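Local coordinates for antitoxin epsilon (Streptococcus pyogenes, PDB 1GVN), which neutralises its cognate zeta toxin as the antitoxin of a plasmid-borne type II toxin-antitoxin system that kills plasmid-free cells, at residues Asn48-Ala53 and Glu71-Met76. Numbering follows the deposited sequence.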
ATOM      1  N   ASN A  48       8.539   2.851  -3.106  1.00 10.05           N
ATOM      2  CA  ASN A  48       8.269   4.241  -2.780  1.00  9.84           C
ATOM      3  C   ASN A  48       7.073   4.403  -1.856  1.00  9.48           C
ATOM      4  O   ASN A  48       7.067   5.282  -0.996  1.00  9.20           O
ATOM      5  CB  ASN A  48       8.094   5.064  -4.057  1.00 10.69           C
ATOM      6  CG  ASN A  48       9.407   5.227  -4.814  1.00 16.09           C
ATOM      7  OD1 ASN A  48      10.480   5.178  -4.214  1.00 15.23           O
ATOM      8  ND2 ASN A  48       9.328   5.432  -6.122  1.00 15.75           N
ATOM      9  N   GLN A  49       6.068   3.551  -2.036  1.00  9.24           N
ATOM     10  CA  GLN A  49       4.927   3.610  -1.132  1.00  9.41           C
ATOM     11  C   GLN A  49       5.322   3.198   0.283  1.00  7.84           C
ATOM     12  O   GLN A  49       4.891   3.768   1.255  1.00  9.81           O
ATOM     13  CB  GLN A  49       3.790   2.722  -1.641  1.00 10.21           C
ATOM     14  CG  GLN A  49       3.158   3.204  -2.937  1.00 11.79           C
ATOM     15  CD  GLN A  49       2.040   2.298  -3.410  1.00 16.12           C
ATOM     16  OE1 GLN A  49       1.047   2.104  -2.710  1.00 16.16           O
ATOM     17  NE2 GLN A  49       2.197   1.742  -4.606  1.00 18.72           N
ATOM     18  N   LEU A  50       6.217   2.204   0.332  1.00  7.90           N
ATOM     19  CA  LEU A  50       6.702   1.725   1.622  1.00  7.94           C
ATOM     20  C   LEU A  50       7.541   2.808   2.298  1.00  8.97           C
ATOM     21  O   LEU A  50       7.489   2.968   3.520  1.00  9.93           O
ATOM     22  CB  LEU A  50       7.519   0.435   1.446  1.00  7.52           C
ATOM     23  CG  LEU A  50       6.783  -0.787   0.871  1.00  7.34           C
ATOM     24  CD1 LEU A  50       7.680  -2.025   0.972  1.00  7.34           C
ATOM     25  CD2 LEU A  50       5.492  -1.030   1.635  1.00  6.51           C
ATOM     26  N   LYS A  51       8.311   3.554   1.508  1.00  7.69           N
ATOM     27  CA  LYS A  51       9.119   4.643   2.059  1.00  8.47           C
ATOM     28  C   LYS A  51       8.177   5.681   2.676  1.00  8.82           C
ATOM     29  O   LYS A  51       8.433   6.228   3.751  1.00  9.97           O
ATOM     30  CB  LYS A  51       9.958   5.307   0.955  1.00  7.66           C
ATOM     31  CG  LYS A  51      11.121   4.447   0.446  1.00  6.88           C
ATOM     32  CD  LYS A  51      11.869   5.137  -0.704  1.00  8.89           C
ATOM     33  CE  LYS A  51      13.169   4.408  -1.058  1.00  8.27           C
ATOM     34  NZ  LYS A  51      14.255   4.695  -0.073  1.00  8.18           N
ATOM     35  N   LEU A  52       7.076   5.945   1.983  1.00  9.69           N
ATOM     36  CA  LEU A  52       6.096   6.914   2.453  1.00 10.75           C
ATOM     37  C   LEU A  52       5.481   6.423   3.766  1.00 10.73           C
ATOM     38  O   LEU A  52       5.289   7.191   4.711  1.00 10.88           O
ATOM     39  CB  LEU A  52       5.019   7.100   1.379  1.00 14.03           C
ATOM     40  CG  LEU A  52       4.136   8.346   1.429  1.00 20.86           C
ATOM     41  CD1 LEU A  52       3.263   8.394   0.183  1.00 21.44           C
ATOM     42  CD2 LEU A  52       3.288   8.329   2.681  1.00 24.81           C
ATOM     43  N   ALA A  53       5.186   5.132   3.823  1.00  9.45           N
ATOM     44  CA  ALA A  53       4.598   4.534   5.015  1.00 11.25           C
ATOM     45  C   ALA A  53       5.512   4.670   6.233  1.00 11.86           C
ATOM     46  O   ALA A  53       5.048   4.925   7.345  1.00 11.91           O
ATOM     47  CB  ALA A  53       4.295   3.057   4.750  1.00  6.89           C
ATOM     48  N   GLU A  71      -1.820  -3.893  10.436  1.00 12.26           N
ATOM     49  CA  GLU A  71      -2.488  -4.629   9.364  1.00 12.77           C
ATOM     50  C   GLU A  71      -1.909  -4.215   8.010  1.00 12.79           C
ATOM     51  O   GLU A  71      -1.755  -5.043   7.113  1.00 13.37           O
ATOM     52  CB  GLU A  71      -3.995  -4.371   9.392  1.00 12.83           C
ATOM     53  CG  GLU A  71      -4.774  -5.031   8.250  1.00 15.52           C
ATOM     54  CD  GLU A  71      -4.444  -6.505   8.072  1.00 15.39           C
ATOM     55  OE1 GLU A  71      -4.050  -7.157   9.062  1.00 17.21           O
ATOM     56  OE2 GLU A  71      -4.591  -7.018   6.944  1.00 14.81           O
ATOM     57  N   TYR A  72      -1.595  -2.931   7.867  1.00 12.27           N
ATOM     58  CA  TYR A  72      -1.005  -2.422   6.631  1.00 10.50           C
ATOM     59  C   TYR A  72       0.221  -3.258   6.280  1.00 11.00           C
ATOM     60  O   TYR A  72       0.376  -3.732   5.152  1.00  9.68           O
ATOM     61  CB  TYR A  72      -0.566  -0.966   6.804  1.00 11.15           C
ATOM     62  CG  TYR A  72       0.267  -0.439   5.653  1.00  9.48           C
ATOM     63  CD1 TYR A  72      -0.336   0.094   4.517  1.00 10.27           C
ATOM     64  CD2 TYR A  72       1.662  -0.509   5.687  1.00  9.65           C
ATOM     65  CE1 TYR A  72       0.430   0.550   3.437  1.00 11.34           C
ATOM     66  CE2 TYR A  72       2.437  -0.057   4.612  1.00  8.11           C
ATOM     67  CZ  TYR A  72       1.816   0.470   3.494  1.00  9.42           C
ATOM     68  OH  TYR A  72       2.578   0.928   2.437  1.00 11.31           O
ATOM     69  N   TRP A  73       1.101  -3.428   7.258  1.00 10.45           N
ATOM     70  CA  TRP A  73       2.316  -4.186   7.033  1.00 10.64           C
ATOM     71  C   TRP A  73       2.058  -5.661   6.806  1.00 10.47           C
ATOM     72  O   TRP A  73       2.814  -6.314   6.092  1.00 10.70           O
ATOM     73  CB  TRP A  73       3.299  -3.953   8.180  1.00  9.60           C
ATOM     74  CG  TRP A  73       3.858  -2.572   8.109  1.00 10.37           C
ATOM     75  CD1 TRP A  73       3.536  -1.510   8.905  1.00  9.89           C
ATOM     76  CD2 TRP A  73       4.764  -2.075   7.122  1.00  9.77           C
ATOM     77  NE1 TRP A  73       4.185  -0.377   8.467  1.00 10.08           N
ATOM     78  CE2 TRP A  73       4.945  -0.698   7.374  1.00  9.79           C
ATOM     79  CE3 TRP A  73       5.439  -2.662   6.042  1.00 11.92           C
ATOM     80  CZ2 TRP A  73       5.775   0.106   6.587  1.00  9.38           C
ATOM     81  CZ3 TRP A  73       6.264  -1.864   5.261  1.00 12.15           C
ATOM     82  CH2 TRP A  73       6.424  -0.492   5.538  1.00 10.95           C
ATOM     83  N   ARG A  74       0.990  -6.191   7.395  1.00 10.89           N
ATOM     84  CA  ARG A  74       0.666  -7.591   7.163  1.00 11.63           C
ATOM     85  C   ARG A  74       0.246  -7.708   5.699  1.00 11.15           C
ATOM     86  O   ARG A  74       0.685  -8.614   4.991  1.00 10.50           O
ATOM     87  CB  ARG A  74      -0.498  -8.070   8.041  1.00 11.39           C
ATOM     88  CG  ARG A  74      -0.233  -8.103   9.543  1.00 16.46           C
ATOM     89  CD  ARG A  74      -1.304  -8.952  10.243  1.00 16.92           C
ATOM     90  NE  ARG A  74      -1.301  -8.794  11.694  1.00 19.52           N
ATOM     91  CZ  ARG A  74      -2.032  -7.898  12.349  1.00 20.85           C
ATOM     92  NH1 ARG A  74      -2.832  -7.075  11.681  1.00 21.16           N
ATOM     93  NH2 ARG A  74      -1.962  -7.821  13.672  1.00 21.04           N
ATOM     94  N   SER A  75      -0.598  -6.787   5.239  1.00 11.60           N
ATOM     95  CA  SER A  75      -1.057  -6.849   3.852  1.00 13.08           C
ATOM     96  C   SER A  75       0.078  -6.646   2.858  1.00 11.79           C
ATOM     97  O   SER A  75       0.116  -7.310   1.823  1.00 14.27           O
ATOM     98  CB  SER A  75      -2.173  -5.830   3.575  1.00 13.69           C
ATOM     99  OG  SER A  75      -1.707  -4.498   3.673  1.00 22.18           O
ATOM    100  N   MET A  76       0.994  -5.731   3.155  1.00 10.73           N
ATOM    101  CA  MET A  76       2.120  -5.497   2.251  1.00 11.46           C
ATOM    102  C   MET A  76       3.082  -6.679   2.307  1.00 11.05           C
ATOM    103  O   MET A  76       3.816  -6.941   1.351  1.00 11.16           O
ATOM    104  CB  MET A  76       2.845  -4.194   2.608  1.00 11.14           C
ATOM    105  CG  MET A  76       2.081  -2.944   2.174  1.00 12.63           C
ATOM    106  SD  MET A  76       1.786  -2.935   0.376  1.00 14.39           S
ATOM    107  CE  MET A  76       1.652  -1.194   0.046  1.00 19.20           C
TER
HETATM  108  O   HOH W   1       4.247   2.357   9.189  1.00 17.24           O
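Ala53 and Leu50, one turn apart, meet the aromatic side chains of Tyr72 and Trp73, and this apolar packing carries the contact. The methyl CB of Ala53 points at the other helix and lies 3.6 Å from Tyr72 CE2; it also touches Trp73 at CZ2. From Leu50 a single branch does the work: CD2 sits 3.8 Å from Trp73 CZ3 and 3.9 Å from Met76 CG, and lies beside Tyr72 OH as well. Tyr72 starts out toward helix 42-54, with CG anti to the backbone N (chi1 170°), and its phenol ends against Leu50 and Ala53. Within 71-76 the side chains pack in turn: Met76 CG lies over one face of the Tyr72 ring, toward its rim, and Tyr72 CD2 lies 3.6 Å above the plane of the Trp73 indole, toward its rim.

No direct hydrogen bond joins the two segments. A water does instead, accepting from Trp73 NE1 at 2.8 Å in the plane of the indole and donating to Ala53 O at 3.3 Å. The buried Tyr72 hydroxyl finds its partner in Gln49 OE1 of the second subunit, another copy of the antitoxin. Gln49 OE1 of this chain is in turn hydrogen-bonded to Tyr72 OH of that subunit, and its NE2 to Asn45 OD1 of the same chain, so the contact adjoins the interface between the two antitoxin copies.

The segments run nearly antiparallel, at 163°, with axes 12.3 Å apart, a wide spacing bridged by large side chains from helix 63-83. Helix 5-31 completes this part of the all-helical fold, its Tyr22 and Val25 packing on Leu50 and its Leu17 and Ser18 on Trp73.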